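Local coordinates for protein Na-translocating NADH-quinone reductase subunit C NqrC (Shewanella oneidensis, PDB 4XHF) that is the soluble fragment of subunit C (NqrC) of a bacterial membrane complex and carries an FMN-binding domain with flavin mononucleotide bound, at residues D154-K159 with Q189-K194; E98-P103 with I110-N115; A83-F88 with D116-K121. One frame throughout, in Å; residues are numbered along the deposited sequence.

In the fold
The three contacts illustrate how one antiparallel sheet gathers loops by different chemistry at different places. All are partly buried, but interaction 2 has several exposed residues, whereas no touching residue of interaction 3 is exposed. These two share strand 113-123: interaction 2 pairs its beginning with strand 100-101 through main-chain bonds, interaction 3 uses side chains of its later residues to hold a turn that arrives before helix 90-95. In interaction 1 the turn leading into strand 158-165 takes hold of the loop at 189-191, both within the FMN-binding family region, and side-chain amides do most of the work. Its centre is about 26 Å from that of interaction 2 and about 24 Å from that of interaction 3.

Interaction 1. Residues D154-K159 with Q189-K194; sequences DFNTIK and QLFDDK
Asn156 holds Phe191 with its carboxamide. OD1 of Asn156 receives the backbone N of Phe191 at 2.7 Å in a nearly straight bond (170°), while ND2 of Asn156 makes a weak bond back to Phe191 O at 3.4 Å. The amide thus faces both the N-H and the C=O of Phe191, the second only weakly. It arrives there because CG stands anti to the backbone N (chi1 -171°). The main-chain O of Asn156 adds a bond from Leu190 N at 3.0 Å, and Phe155 O lies at the edge of the Phe191 ring, 3.6 Å from its CE2.

Alongside, the amide of Gln189 stacks on that of Asn156, the planes only 20° apart, and one water closes the group by giving hydrogen bonds to Gln189 OE1 and Phe191 O and accepting from Asn156 ND2. This is a single backbone bridge, Thr157 to Gln189, extended by side chains where, within the FMN-binding domain, the turn before strand 158-165 meets the loop after helix 179-182. Gln189 NE2 donates in its own amide plane to Thr157 OG1 at 3.1 Å; that hydroxyl in turn donates to Asp154 OD2 at 2.8 Å, on the syn lone pair. OD1 of Asp154 receives Asn156 N and Thr157 N from the same face of the carboxylate, the first bond making an Asx turn, the second an Asx motif, which probably helps to position Asn156. On the apolar side, Ile158 CD1 approaches Leu190 CD2 at 4.2 Å. Further out, Phe155 stacks on Phe244 of helix 241-249, and Gln189 O is hydrogen-bonded to His212 ND1.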
ATOM      1  N   ASP A 154     -10.336   1.130 -11.455  1.00 16.88           N
ATOM      2  CA  ASP A 154     -11.387   0.146 -11.197  1.00 17.53           C
ATOM      3  C   ASP A 154     -11.299  -0.322  -9.744  1.00 16.49           C
ATOM      4  O   ASP A 154     -12.191  -1.010  -9.245  1.00 16.02           O
ATOM      5  CB  ASP A 154     -11.294  -1.048 -12.164  1.00 18.37           C
ATOM      6  CG  ASP A 154      -9.988  -1.826 -12.044  1.00 19.86           C
ATOM      7  OD1 ASP A 154      -9.206  -1.586 -11.100  1.00 19.91           O
ATOM      8  OD2 ASP A 154      -9.747  -2.700 -12.907  1.00 18.55           O
ATOM      9  N   PHE A 155     -10.209   0.063  -9.083  1.00 17.30           N
ATOM     10  CA  PHE A 155      -9.982  -0.245  -7.673  1.00 18.29           C
ATOM     11  C   PHE A 155      -9.967  -1.753  -7.447  1.00 17.06           C
ATOM     12  O   PHE A 155     -10.477  -2.258  -6.445  1.00 16.26           O
ATOM     13  CB  PHE A 155     -11.044   0.434  -6.808  1.00 20.59           C
ATOM     14  CG  PHE A 155     -11.101   1.924  -6.993  1.00 18.67           C
ATOM     15  CD1 PHE A 155      -9.945   2.685  -6.937  1.00 18.33           C
ATOM     16  CD2 PHE A 155     -12.303   2.559  -7.247  1.00 18.97           C
ATOM     17  CE1 PHE A 155      -9.990   4.053  -7.116  1.00 19.31           C
ATOM     18  CE2 PHE A 155     -12.354   3.928  -7.427  1.00 19.12           C
ATOM     19  CZ  PHE A 155     -11.195   4.675  -7.363  1.00 18.28           C
ATOM     20  N   ASN A 156      -9.361  -2.459  -8.396  1.00 15.89           N
ATOM     21  CA  ASN A 156      -9.255  -3.910  -8.349  1.00 14.05           C
ATOM     22  C   ASN A 156      -7.918  -4.363  -8.926  1.00 13.11           C
ATOM     23  O   ASN A 156      -7.180  -5.118  -8.294  1.00 12.11           O
ATOM     24  CB  ASN A 156     -10.414  -4.551  -9.116  1.00 13.96           C
ATOM     25  CG  ASN A 156     -10.489  -6.050  -8.920  1.00 16.93           C
ATOM     26  OD1 ASN A 156      -9.888  -6.600  -7.998  1.00 19.16           O
ATOM     27  ND2 ASN A 156     -11.242  -6.720  -9.784  1.00 22.05           N
ATOM     28  N   THR A 157      -7.605  -3.881 -10.125  1.00 13.00           N
ATOM     29  CA  THR A 157      -6.361  -4.237 -10.797  1.00 13.65           C
ATOM     30  C   THR A 157      -5.174  -3.533 -10.144  1.00 11.95           C
ATOM     31  O   THR A 157      -5.170  -2.312  -9.984  1.00 13.32           O
ATOM     32  CB  THR A 157      -6.412  -3.876 -12.298  1.00 14.11           C
ATOM     33  OG1 THR A 157      -7.548  -4.503 -12.904  1.00 15.02           O
ATOM     34  CG2 THR A 157      -5.149  -4.332 -13.016  1.00 14.61           C
ATOM     35  N   ILE A 158      -4.170  -4.315  -9.764  1.00  9.85           N
ATOM     36  CA  ILE A 158      -2.976  -3.783  -9.123  1.00 10.21           C
ATOM     37  C   ILE A 158      -2.028  -3.163 -10.151  1.00 12.72           C
ATOM     38  O   ILE A 158      -1.669  -3.800 -11.141  1.00 14.34           O
ATOM     39  CB  ILE A 158      -2.242  -4.883  -8.337  1.00 11.00           C
ATOM     40  CG1 ILE A 158      -3.167  -5.461  -7.262  1.00 12.80           C
ATOM     41  CG2 ILE A 158      -0.968  -4.333  -7.702  1.00 11.50           C
ATOM     42  CD1 ILE A 158      -2.637  -6.710  -6.598  1.00 13.38           C
ATOM     43  N   LYS A 159      -1.626  -1.918  -9.900  1.00 13.01           N
ATOM     44  CA  LYS A 159      -0.704  -1.197 -10.776  1.00 12.86           C
ATOM     45  C   LYS A 159       0.740  -1.357 -10.303  1.00 13.97           C
ATOM     46  O   LYS A 159       1.682  -1.093 -11.048  1.00 17.63           O
ATOM     47  CB  LYS A 159      -1.075   0.289 -10.831  1.00 14.00           C
ATOM     48  CG  LYS A 159      -0.413   1.077 -11.958  1.00 18.57           C
ATOM     49  CD  LYS A 159      -1.064   0.788 -13.303  1.00 22.57           C
ATOM     50  CE  LYS A 159      -0.469   1.644 -14.410  1.00 26.03           C
ATOM     51  NZ  LYS A 159      -0.679   3.094 -14.158  1.00 29.58           N
ATOM     52  N   GLN A 189      -5.541  -8.927  -9.721  1.00 15.24           N
ATOM     53  CA  GLN A 189      -6.770  -8.296  -9.243  1.00 16.88           C
ATOM     54  C   GLN A 189      -7.134  -8.742  -7.827  1.00 14.63           C
ATOM     55  O   GLN A 189      -7.140  -9.932  -7.518  1.00 13.14           O
ATOM     56  CB  GLN A 189      -7.920  -8.597 -10.203  1.00 18.01           C
ATOM     57  CG  GLN A 189      -7.805  -7.852 -11.522  1.00 19.30           C
ATOM     58  CD  GLN A 189      -9.021  -8.031 -12.402  1.00 23.13           C
ATOM     59  OE1 GLN A 189      -9.662  -9.084 -12.390  1.00 26.33           O
ATOM     60  NE2 GLN A 189      -9.354  -6.998 -13.168  1.00 22.11           N
ATOM     61  N   LEU A 190      -7.444  -7.765  -6.979  1.00 14.86           N
ATOM     62  CA  LEU A 190      -7.709  -8.010  -5.565  1.00 14.67           C
ATOM     63  C   LEU A 190      -8.997  -8.788  -5.319  1.00 15.50           C
ATOM     64  O   LEU A 190      -9.032  -9.671  -4.462  1.00 14.66           O
ATOM     65  CB  LEU A 190      -7.766  -6.682  -4.808  1.00 16.65           C
ATOM     66  CG  LEU A 190      -6.441  -5.927  -4.691  1.00 17.87           C
ATOM     67  CD1 LEU A 190      -6.702  -4.470  -4.380  1.00 21.95           C
ATOM     68  CD2 LEU A 190      -5.559  -6.542  -3.617  1.00 17.42           C
ATOM     69  N   PHE A 191     -10.047  -8.461  -6.070  1.00 18.29           N
ATOM     70  CA  PHE A 191     -11.386  -8.987  -5.808  1.00 17.38           C
ATOM     71  C   PHE A 191     -11.947  -9.820  -6.952  1.00 20.62           C
ATOM     72  O   PHE A 191     -11.553  -9.650  -8.107  1.00 19.77           O
ATOM     73  CB  PHE A 191     -12.351  -7.837  -5.524  1.00 17.83           C
ATOM     74  CG  PHE A 191     -11.853  -6.871  -4.494  1.00 20.82           C
ATOM     75  CD1 PHE A 191     -12.001  -7.141  -3.145  1.00 20.82           C
ATOM     76  CD2 PHE A 191     -11.245  -5.688  -4.875  1.00 19.75           C
ATOM     77  CE1 PHE A 191     -11.547  -6.251  -2.197  1.00 18.51           C
ATOM     78  CE2 PHE A 191     -10.789  -4.795  -3.931  1.00 18.09           C
ATOM     79  CZ  PHE A 191     -10.941  -5.076  -2.591  1.00 17.67           C
ATOM     80  N   ASP A 192     -12.885 -10.708  -6.622  1.00 25.45           N
ATOM     81  CA  ASP A 192     -13.617 -11.466  -7.631  1.00 29.91           C
ATOM     82  C   ASP A 192     -14.882 -10.712  -8.048  1.00 32.19           C
ATOM     83  O   ASP A 192     -15.073  -9.553  -7.676  1.00 29.20           O
ATOM     84  CB  ASP A 192     -13.963 -12.875  -7.116  1.00 31.47           C
ATOM     85  CG  ASP A 192     -14.810 -12.864  -5.847  1.00 30.09           C
ATOM     86  OD1 ASP A 192     -15.612 -11.930  -5.643  1.00 29.83           O
ATOM     87  OD2 ASP A 192     -14.679 -13.816  -5.049  1.00 30.27           O
ATOM     88  N   ASP A 193     -15.744 -11.373  -8.815  1.00 37.38           N
ATOM     89  CA  ASP A 193     -16.976 -10.753  -9.295  1.00 39.85           C
ATOM     90  C   ASP A 193     -18.017 -10.607  -8.182  1.00 38.16           C
ATOM     91  O   ASP A 193     -18.968  -9.836  -8.316  1.00 37.75           O
ATOM     92  CB  ASP A 193     -17.559 -11.555 -10.466  1.00 45.50           C
ATOM     93  CG  ASP A 193     -17.610 -13.049 -10.194  1.00 51.75           C
ATOM     94  OD1 ASP A 193     -17.874 -13.445  -9.040  1.00 52.35           O
ATOM     95  OD2 ASP A 193     -17.381 -13.829 -11.141  1.00 57.30           O
ATOM     96  N   LYS A 194     -17.834 -11.343  -7.089  1.00 36.62           N
ATOM     97  CA  LYS A 194     -18.698 -11.197  -5.919  1.00 38.59           C
ATOM     98  C   LYS A 194     -18.191 -10.071  -5.012  1.00 36.20           C
ATOM     99  O   LYS A 194     -18.726  -9.852  -3.924  1.00 37.95           O
ATOM    100  CB  LYS A 194     -18.777 -12.511  -5.132  1.00 42.05           C
ATOM    101  CG  LYS A 194     -19.296 -13.702  -5.933  1.00 47.04           C
ATOM    102  CD  LYS A 194     -20.811 -13.670  -6.108  1.00 53.60           C
ATOM    103  CE  LYS A 194     -21.541 -14.087  -4.834  1.00 55.04           C
ATOM    104  NZ  LYS A 194     -22.999 -14.302  -5.056  1.00 53.68           N
TER
HETATM  105  O   HOH W   1     -12.156  -9.392 -10.841  1.00 20.39           O

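Interaction 2. Residues E98-P103 with I110-N115; sequences ETSSTP and IKTRAN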
ATOM      1  N   GLU A  98      -6.342   8.568  21.003  1.00 32.39           N
ATOM      2  CA  GLU A  98      -7.330   9.562  20.593  1.00 33.69           C
ATOM      3  C   GLU A  98      -7.447   9.689  19.076  1.00 29.37           C
ATOM      4  O   GLU A  98      -8.241  10.487  18.575  1.00 31.07           O
ATOM      5  CB  GLU A  98      -6.980  10.923  21.200  1.00 38.86           C
ATOM      6  CG  GLU A  98      -6.828  10.898  22.714  1.00 44.96           C
ATOM      7  CD  GLU A  98      -8.056  10.344  23.418  1.00 49.22           C
ATOM      8  OE1 GLU A  98      -9.181  10.563  22.919  1.00 50.03           O
ATOM      9  OE2 GLU A  98      -7.895   9.684  24.466  1.00 49.93           O
ATOM     10  N   THR A  99      -6.654   8.908  18.348  1.00 21.65           N
ATOM     11  CA  THR A  99      -6.705   8.904  16.889  1.00 18.89           C
ATOM     12  C   THR A  99      -6.545   7.489  16.348  1.00 17.64           C
ATOM     13  O   THR A  99      -6.067   7.292  15.230  1.00 15.68           O
ATOM     14  CB  THR A  99      -5.608   9.795  16.279  1.00 23.20           C
ATOM     15  OG1 THR A  99      -4.320   9.336  16.705  1.00 24.71           O
ATOM     16  CG2 THR A  99      -5.792  11.245  16.699  1.00 26.18           C
ATOM     17  N   SER A 100      -6.947   6.507  17.148  1.00 20.97           N
ATOM     18  CA  SER A 100      -6.831   5.106  16.762  1.00 18.71           C
ATOM     19  C   SER A 100      -7.911   4.262  17.423  1.00 19.19           C
ATOM     20  O   SER A 100      -8.601   4.719  18.335  1.00 21.45           O
ATOM     21  CB  SER A 100      -5.454   4.556  17.134  1.00 18.96           C
ATOM     22  OG  SER A 100      -5.356   4.340  18.531  1.00 22.11           O
ATOM     23  N   SER A 101      -8.042   3.024  16.957  1.00 19.24           N
ATOM     24  CA  SER A 101      -9.001   2.078  17.514  1.00 18.49           C
ATOM     25  C   SER A 101      -8.510   0.650  17.298  1.00 17.30           C
ATOM     26  O   SER A 101      -7.555   0.420  16.556  1.00 15.74           O
ATOM     27  CB  SER A 101     -10.381   2.263  16.878  1.00 17.23           C
ATOM     28  OG  SER A 101     -10.397   1.799  15.540  1.00 16.82           O
ATOM     29  N   THR A 102      -9.169  -0.299  17.954  1.00 18.23           N
ATOM     30  CA  THR A 102      -8.839  -1.712  17.817  1.00 17.66           C
ATOM     31  C   THR A 102      -9.725  -2.350  16.751  1.00 17.20           C
ATOM     32  O   THR A 102     -10.950  -2.249  16.830  1.00 16.87           O
ATOM     33  CB  THR A 102      -9.022  -2.456  19.149  1.00 19.67           C
ATOM     34  OG1 THR A 102      -8.214  -1.836  20.155  1.00 21.78           O
ATOM     35  CG2 THR A 102      -8.625  -3.922  19.021  1.00 23.22           C
ATOM     36  N   PRO A 103      -9.115  -3.010  15.748  1.00 18.63           N
ATOM     37  CA  PRO A 103      -9.942  -3.619  14.698  1.00 17.74           C
ATOM     38  C   PRO A 103     -10.850  -4.718  15.238  1.00 17.94           C
ATOM     39  O   PRO A 103     -10.497  -5.367  16.222  1.00 20.53           O
ATOM     40  CB  PRO A 103      -8.910  -4.204  13.723  1.00 15.77           C
ATOM     41  CG  PRO A 103      -7.623  -3.545  14.052  1.00 16.03           C
ATOM     42  CD  PRO A 103      -7.677  -3.228  15.506  1.00 17.88           C
ATOM     43  N   ILE A 110      -2.370  -6.210  13.558  1.00 15.48           N
ATOM     44  CA  ILE A 110      -1.787  -4.892  13.794  1.00 15.20           C
ATOM     45  C   ILE A 110      -2.207  -4.331  15.150  1.00 15.86           C
ATOM     46  O   ILE A 110      -1.720  -3.280  15.564  1.00 18.32           O
ATOM     47  CB  ILE A 110      -2.183  -3.890  12.685  1.00 14.72           C
ATOM     48  CG1 ILE A 110      -3.703  -3.690  12.639  1.00 13.60           C
ATOM     49  CG2 ILE A 110      -1.662  -4.377  11.339  1.00 14.19           C
ATOM     50  CD1 ILE A 110      -4.152  -2.608  11.674  1.00 13.16           C
ATOM     51  N   LYS A 111      -3.123  -5.027  15.823  1.00 13.97           N
ATOM     52  CA  LYS A 111      -3.541  -4.702  17.190  1.00 16.98           C
ATOM     53  C   LYS A 111      -4.299  -3.379  17.303  1.00 16.97           C
ATOM     54  O   LYS A 111      -5.329  -3.309  17.972  1.00 20.83           O
ATOM     55  CB  LYS A 111      -2.326  -4.674  18.124  1.00 19.88           C
ATOM     56  CG  LYS A 111      -1.638  -6.021  18.290  1.00 24.65           C
ATOM     57  CD  LYS A 111      -2.428  -6.965  19.190  1.00 33.05           C
ATOM     58  CE  LYS A 111      -2.452  -6.486  20.639  1.00 37.95           C
ATOM     59  NZ  LYS A 111      -3.055  -7.488  21.557  1.00 40.86           N
ATOM     60  N   THR A 112      -3.791  -2.332  16.661  1.00 16.23           N
ATOM     61  CA  THR A 112      -4.446  -1.033  16.684  1.00 17.82           C
ATOM     62  C   THR A 112      -4.394  -0.414  15.292  1.00 15.68           C
ATOM     63  O   THR A 112      -3.457  -0.660  14.533  1.00 17.18           O
ATOM     64  CB  THR A 112      -3.792  -0.090  17.721  1.00 20.59           C
ATOM     65  OG1 THR A 112      -4.487   1.163  17.749  1.00 24.43           O
ATOM     66  CG2 THR A 112      -2.325   0.150  17.395  1.00 19.50           C
ATOM     67  N   ARG A 113      -5.413   0.372  14.958  1.00 14.87           N
ATOM     68  CA  ARG A 113      -5.508   1.000  13.645  1.00 13.81           C
ATOM     69  C   ARG A 113      -5.781   2.495  13.768  1.00 12.86           C
ATOM     70  O   ARG A 113      -6.658   2.911  14.521  1.00 14.54           O
ATOM     71  CB  ARG A 113      -6.612   0.339  12.818  1.00 14.24           C
ATOM     72  CG  ARG A 113      -6.571   0.681  11.337  1.00 14.49           C
ATOM     73  CD  ARG A 113      -7.962   0.678  10.726  1.00 13.79           C
ATOM     74  NE  ARG A 113      -8.782   1.768  11.246  1.00 13.91           N
ATOM     75  CZ  ARG A 113     -10.068   1.947  10.960  1.00 14.26           C
ATOM     76  NH1 ARG A 113     -10.703   1.105  10.153  1.00 11.99           N
ATOM     77  NH2 ARG A 113     -10.724   2.971  11.487  1.00 15.32           N
ATOM     78  N   ALA A 114      -5.030   3.297  13.021  1.00 13.89           N
ATOM     79  CA  ALA A 114      -5.263   4.733  12.974  1.00 13.30           C
ATOM     80  C   ALA A 114      -6.644   5.019  12.399  1.00 13.99           C
ATOM     81  O   ALA A 114      -7.181   4.221  11.634  1.00 13.14           O
ATOM     82  CB  ALA A 114      -4.193   5.421  12.145  1.00 13.62           C
ATOM     83  N   ASN A 115      -7.218   6.157  12.770  1.00 18.11           N
ATOM     84  CA  ASN A 115      -8.515   6.556  12.239  1.00 19.17           C
ATOM     85  C   ASN A 115      -8.383   7.077  10.815  1.00 18.31           C
ATOM     86  O   ASN A 115      -9.269   6.868   9.986  1.00 17.48           O
ATOM     87  CB  ASN A 115      -9.158   7.619  13.130  1.00 21.12           C
ATOM     88  CG  ASN A 115      -9.541   7.083  14.495  1.00 22.34           C
ATOM     89  OD1 ASN A 115      -9.756   5.883  14.667  1.00 21.64           O
ATOM     90  ND2 ASN A 115      -9.636   7.974  15.474  1.00 25.89           N
TER
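Ser101 O takes the N-H of Arg113 at 2.7 Å, nearly along the C=O axis, and Ser101 N returns a bond to Arg113 O at 2.8 Å. These reciprocal bonds define the hydrogen-bonded pair of an antiparallel beta hairpin made by strand 100-101 and the start of strand 113-123; Ser100 and Ala114 form the adjacent non-hydrogen-bonded pair. A third main-chain bond, Asn115 N to Thr99 O at 2.9 Å, extends the pairing, although its donor stands 42° above the carbonyl plane.

The two faces of the hairpin differ. On the face of Ser100 and Ala114, helix 90-95 packs: Ala114 touches Ala93, and Ser100 OG bonds to Asn96 O. Beside them Thr112 OG1 bonds to Ala94 O. On the Ser101 and Arg113 face, the arginine chain bends back so that NE donates to its neighbour Ala114 O at 3.0 Å, while NH2 forms a salt bridge with Asp75 and NH1 bonds to Glu238 O. Pro103 packs near the loop end, its CG 4.2 Å from both Ile110 CG1 and Arg113 CB, with Phe233 of helix 221-234 against the proline and the isoleucine.

At the far end the amide of Asn115 lies over the Thr99-Ser100 peptide, with ND2 of Asn115 3.2 Å from the carbonyl carbon C of Thr99.

Interaction 3. Residues A83-F88 with D116-K121; sequences ANVLDF and DARVFK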
ATOM      1  N   ALA A  83      -2.061  20.161   7.686  1.00 25.24           N
ATOM      2  CA  ALA A  83      -1.208  21.218   7.161  1.00 22.42           C
ATOM      3  C   ALA A  83      -0.023  20.655   6.375  1.00 22.96           C
ATOM      4  O   ALA A  83       0.412  21.251   5.389  1.00 23.59           O
ATOM      5  CB  ALA A  83      -0.718  22.098   8.295  1.00 22.69           C
ATOM      6  N   ASN A  84       0.490  19.508   6.816  1.00 22.13           N
ATOM      7  CA  ASN A  84       1.624  18.859   6.160  1.00 21.79           C
ATOM      8  C   ASN A  84       1.381  17.364   5.987  1.00 18.32           C
ATOM      9  O   ASN A  84       1.910  16.547   6.742  1.00 16.60           O
ATOM     10  CB  ASN A  84       2.911  19.091   6.955  1.00 23.07           C
ATOM     11  CG  ASN A  84       3.376  20.533   6.903  1.00 25.76           C
ATOM     12  OD1 ASN A  84       3.905  20.990   5.890  1.00 28.20           O
ATOM     13  ND2 ASN A  84       3.191  21.254   8.002  1.00 25.83           N
ATOM     14  N   VAL A  85       0.587  17.022   4.979  1.00 18.22           N
ATOM     15  CA  VAL A  85       0.177  15.644   4.738  1.00 17.75           C
ATOM     16  C   VAL A  85       1.380  14.725   4.514  1.00 16.61           C
ATOM     17  O   VAL A  85       1.382  13.584   4.970  1.00 13.98           O
ATOM     18  CB  VAL A  85      -0.785  15.564   3.521  1.00 18.72           C
ATOM     19  CG1 VAL A  85      -1.116  14.118   3.163  1.00 18.61           C
ATOM     20  CG2 VAL A  85      -2.067  16.329   3.811  1.00 21.98           C
ATOM     21  N   LEU A  86       2.404  15.221   3.828  1.00 18.25           N
ATOM     22  CA  LEU A  86       3.563  14.394   3.502  1.00 18.07           C
ATOM     23  C   LEU A  86       4.391  14.053   4.739  1.00 19.90           C
ATOM     24  O   LEU A  86       5.097  13.043   4.759  1.00 21.05           O
ATOM     25  CB  LEU A  86       4.448  15.090   2.465  1.00 18.98           C
ATOM     26  CG  LEU A  86       4.007  15.009   1.000  1.00 18.07           C
ATOM     27  CD1 LEU A  86       4.982  15.774   0.122  1.00 19.00           C
ATOM     28  CD2 LEU A  86       3.898  13.570   0.523  1.00 19.03           C
ATOM     29  N   ASP A  87       4.305  14.895   5.766  1.00 20.89           N
ATOM     30  CA  ASP A  87       5.046  14.675   7.005  1.00 21.00           C
ATOM     31  C   ASP A  87       4.199  13.953   8.050  1.00 20.72           C
ATOM     32  O   ASP A  87       4.653  13.718   9.172  1.00 25.21           O
ATOM     33  CB  ASP A  87       5.546  16.006   7.570  1.00 22.14           C
ATOM     34  CG  ASP A  87       6.651  16.616   6.730  1.00 25.11           C
ATOM     35  OD1 ASP A  87       7.443  15.853   6.136  1.00 24.38           O
ATOM     36  OD2 ASP A  87       6.732  17.860   6.663  1.00 28.24           O
ATOM     37  N   PHE A  88       2.975  13.596   7.677  1.00 17.76           N
ATOM     38  CA  PHE A  88       2.075  12.887   8.580  1.00 19.58           C
ATOM     39  C   PHE A  88       2.696  11.569   9.044  1.00 18.44           C
ATOM     40  O   PHE A  88       3.116  10.752   8.225  1.00 18.17           O
ATOM     41  CB  PHE A  88       0.730  12.635   7.895  1.00 18.19           C
ATOM     42  CG  PHE A  88      -0.300  12.004   8.787  1.00 18.02           C
ATOM     43  CD1 PHE A  88      -0.981  12.758   9.727  1.00 19.75           C
ATOM     44  CD2 PHE A  88      -0.596  10.656   8.679  1.00 17.81           C
ATOM     45  CE1 PHE A  88      -1.931  12.179  10.547  1.00 19.64           C
ATOM     46  CE2 PHE A  88      -1.545  10.073   9.494  1.00 16.96           C
ATOM     47  CZ  PHE A  88      -2.213  10.835  10.427  1.00 16.23           C
ATOM     48  N   ASP A 116      -7.266   7.750  10.544  1.00 17.89           N
ATOM     49  CA  ASP A 116      -7.000   8.328   9.230  1.00 17.60           C
ATOM     50  C   ASP A 116      -5.813   7.654   8.553  1.00 14.04           C
ATOM     51  O   ASP A 116      -4.854   7.253   9.212  1.00 16.94           O
ATOM     52  CB  ASP A 116      -6.726   9.831   9.341  1.00 22.21           C
ATOM     53  CG  ASP A 116      -7.889  10.599   9.938  1.00 28.30           C
ATOM     54  OD1 ASP A 116      -9.024  10.077   9.924  1.00 30.57           O
ATOM     55  OD2 ASP A 116      -7.667  11.730  10.418  1.00 31.31           O
ATOM     56  N   ALA A 117      -5.887   7.544   7.230  1.00 11.92           N
ATOM     57  CA  ALA A 117      -4.791   7.014   6.429  1.00 11.83           C
ATOM     58  C   ALA A 117      -4.391   8.023   5.359  1.00 10.59           C
ATOM     59  O   ALA A 117      -5.233   8.753   4.836  1.00  9.89           O
ATOM     60  CB  ALA A 117      -5.190   5.696   5.794  1.00 14.07           C
ATOM     61  N   ARG A 118      -3.099   8.069   5.049  1.00 11.84           N
ATOM     62  CA  ARG A 118      -2.604   8.914   3.972  1.00 11.29           C
ATOM     63  C   ARG A 118      -2.607   8.132   2.671  1.00 10.36           C
ATOM     64  O   ARG A 118      -2.004   7.066   2.588  1.00 11.02           O
ATOM     65  CB  ARG A 118      -1.199   9.426   4.277  1.00 12.75           C
ATOM     66  CG  ARG A 118      -0.562  10.201   3.132  1.00 13.02           C
ATOM     67  CD  ARG A 118       0.819  10.689   3.516  1.00 15.84           C
ATOM     68  NE  ARG A 118       1.679   9.590   3.942  1.00 18.69           N
ATOM     69  CZ  ARG A 118       2.819   9.742   4.608  1.00 20.27           C
ATOM     70  NH1 ARG A 118       3.246  10.954   4.934  1.00 22.46           N
ATOM     71  NH2 ARG A 118       3.530   8.679   4.953  1.00 21.15           N
ATOM     72  N   VAL A 119      -3.285   8.670   1.664  1.00 11.83           N
ATOM     73  CA  VAL A 119      -3.371   8.028   0.359  1.00 10.14           C
ATOM     74  C   VAL A 119      -2.929   9.007  -0.719  1.00  8.61           C
ATOM     75  O   VAL A 119      -2.818  10.207  -0.467  1.00  9.25           O
ATOM     76  CB  VAL A 119      -4.802   7.528   0.062  1.00  9.93           C
ATOM     77  CG1 VAL A 119      -5.226   6.501   1.092  1.00  8.00           C
ATOM     78  CG2 VAL A 119      -5.789   8.684   0.036  1.00 11.93           C
ATOM     79  N   PHE A 120      -2.674   8.486  -1.914  1.00  9.09           N
ATOM     80  CA  PHE A 120      -2.174   9.294  -3.021  1.00 10.14           C
ATOM     81  C   PHE A 120      -2.931   9.012  -4.313  1.00  8.58           C
ATOM     82  O   PHE A 120      -2.969   7.876  -4.776  1.00  8.36           O
ATOM     83  CB  PHE A 120      -0.685   9.031  -3.242  1.00 10.46           C
ATOM     84  CG  PHE A 120       0.151   9.204  -2.012  1.00  8.49           C
ATOM     85  CD1 PHE A 120       0.346   8.149  -1.136  1.00  8.91           C
ATOM     86  CD2 PHE A 120       0.755  10.417  -1.738  1.00 11.64           C
ATOM     87  CE1 PHE A 120       1.121   8.306  -0.005  1.00  9.73           C
ATOM     88  CE2 PHE A 120       1.530  10.582  -0.609  1.00 11.65           C
ATOM     89  CZ  PHE A 120       1.714   9.525   0.258  1.00 11.00           C
ATOM     90  N   LYS A 121      -3.532  10.051  -4.885  1.00 10.17           N
ATOM     91  CA  LYS A 121      -4.112   9.960  -6.219  1.00  9.14           C
ATOM     92  C   LYS A 121      -3.035  10.298  -7.239  1.00 10.89           C
ATOM     93  O   LYS A 121      -2.358  11.314  -7.107  1.00 11.67           O
ATOM     94  CB  LYS A 121      -5.305  10.905  -6.371  1.00 10.18           C
ATOM     95  CG  LYS A 121      -6.547  10.486  -5.600  1.00 11.08           C
ATOM     96  CD  LYS A 121      -7.682  11.475  -5.815  1.00 14.21           C
ATOM     97  CE  LYS A 121      -8.923  11.088  -5.034  1.00 17.80           C
ATOM     98  NZ  LYS A 121     -10.024  12.070  -5.228  1.00 20.06           N
TER
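Arg118 lays its aliphatic stem against Val85: CG and CD of Arg118 each come 4.0 Å from CG1 of Val85, the two side chains sliding past each other in opposite directions. The arginine belongs to strand 113-123 of the antiparallel sheet, and its partner is a tight turn leading toward helix 90-95, in which Asp87 N bonds to Asn84 O and Phe88 N to Val85 O. No backbone-to-backbone hydrogen bond joins strand and turn, whose nearest CA atoms, those of Val85 and Arg118, are 7.3 Å apart.

Its head group completes the grip. Arg118 runs out extended as far as CD, then turns at chi3 (56°), which swings the guanidinium toward the carbonyls of the turn. NH1 of Arg118 donates to Val85 O at 3.2 Å, in the carbonyl plane and on a lone pair, with the acceptor close to the guanidinium plane. Val85 O thus accepts two bonds, one from within its own turn and one from the sheet. Leu86 O is also near, 2.8 Å from Arg118 NH1. Carbonyl oxygens close to NH1 would probably ease burial of the guanidinium charge. The backbone N of Arg118 is held separately by Glu90 OE2, while Asp87 directs its carboxylate to Arg38 of helix 29-48 in a salt bridge.

Looser contacts flank this polar centre. The CB of Phe88 is directed toward the strand, and its ring CE2 comes 4.4 Å from Asp116 O. Leu41 of helix 29-48 touches both Leu86 and Arg118. In an apolar contact, Leu86 brings CD2 in at the edge of the Phe120 ring, in its plane and 4.0 Å from CE2 of Phe120.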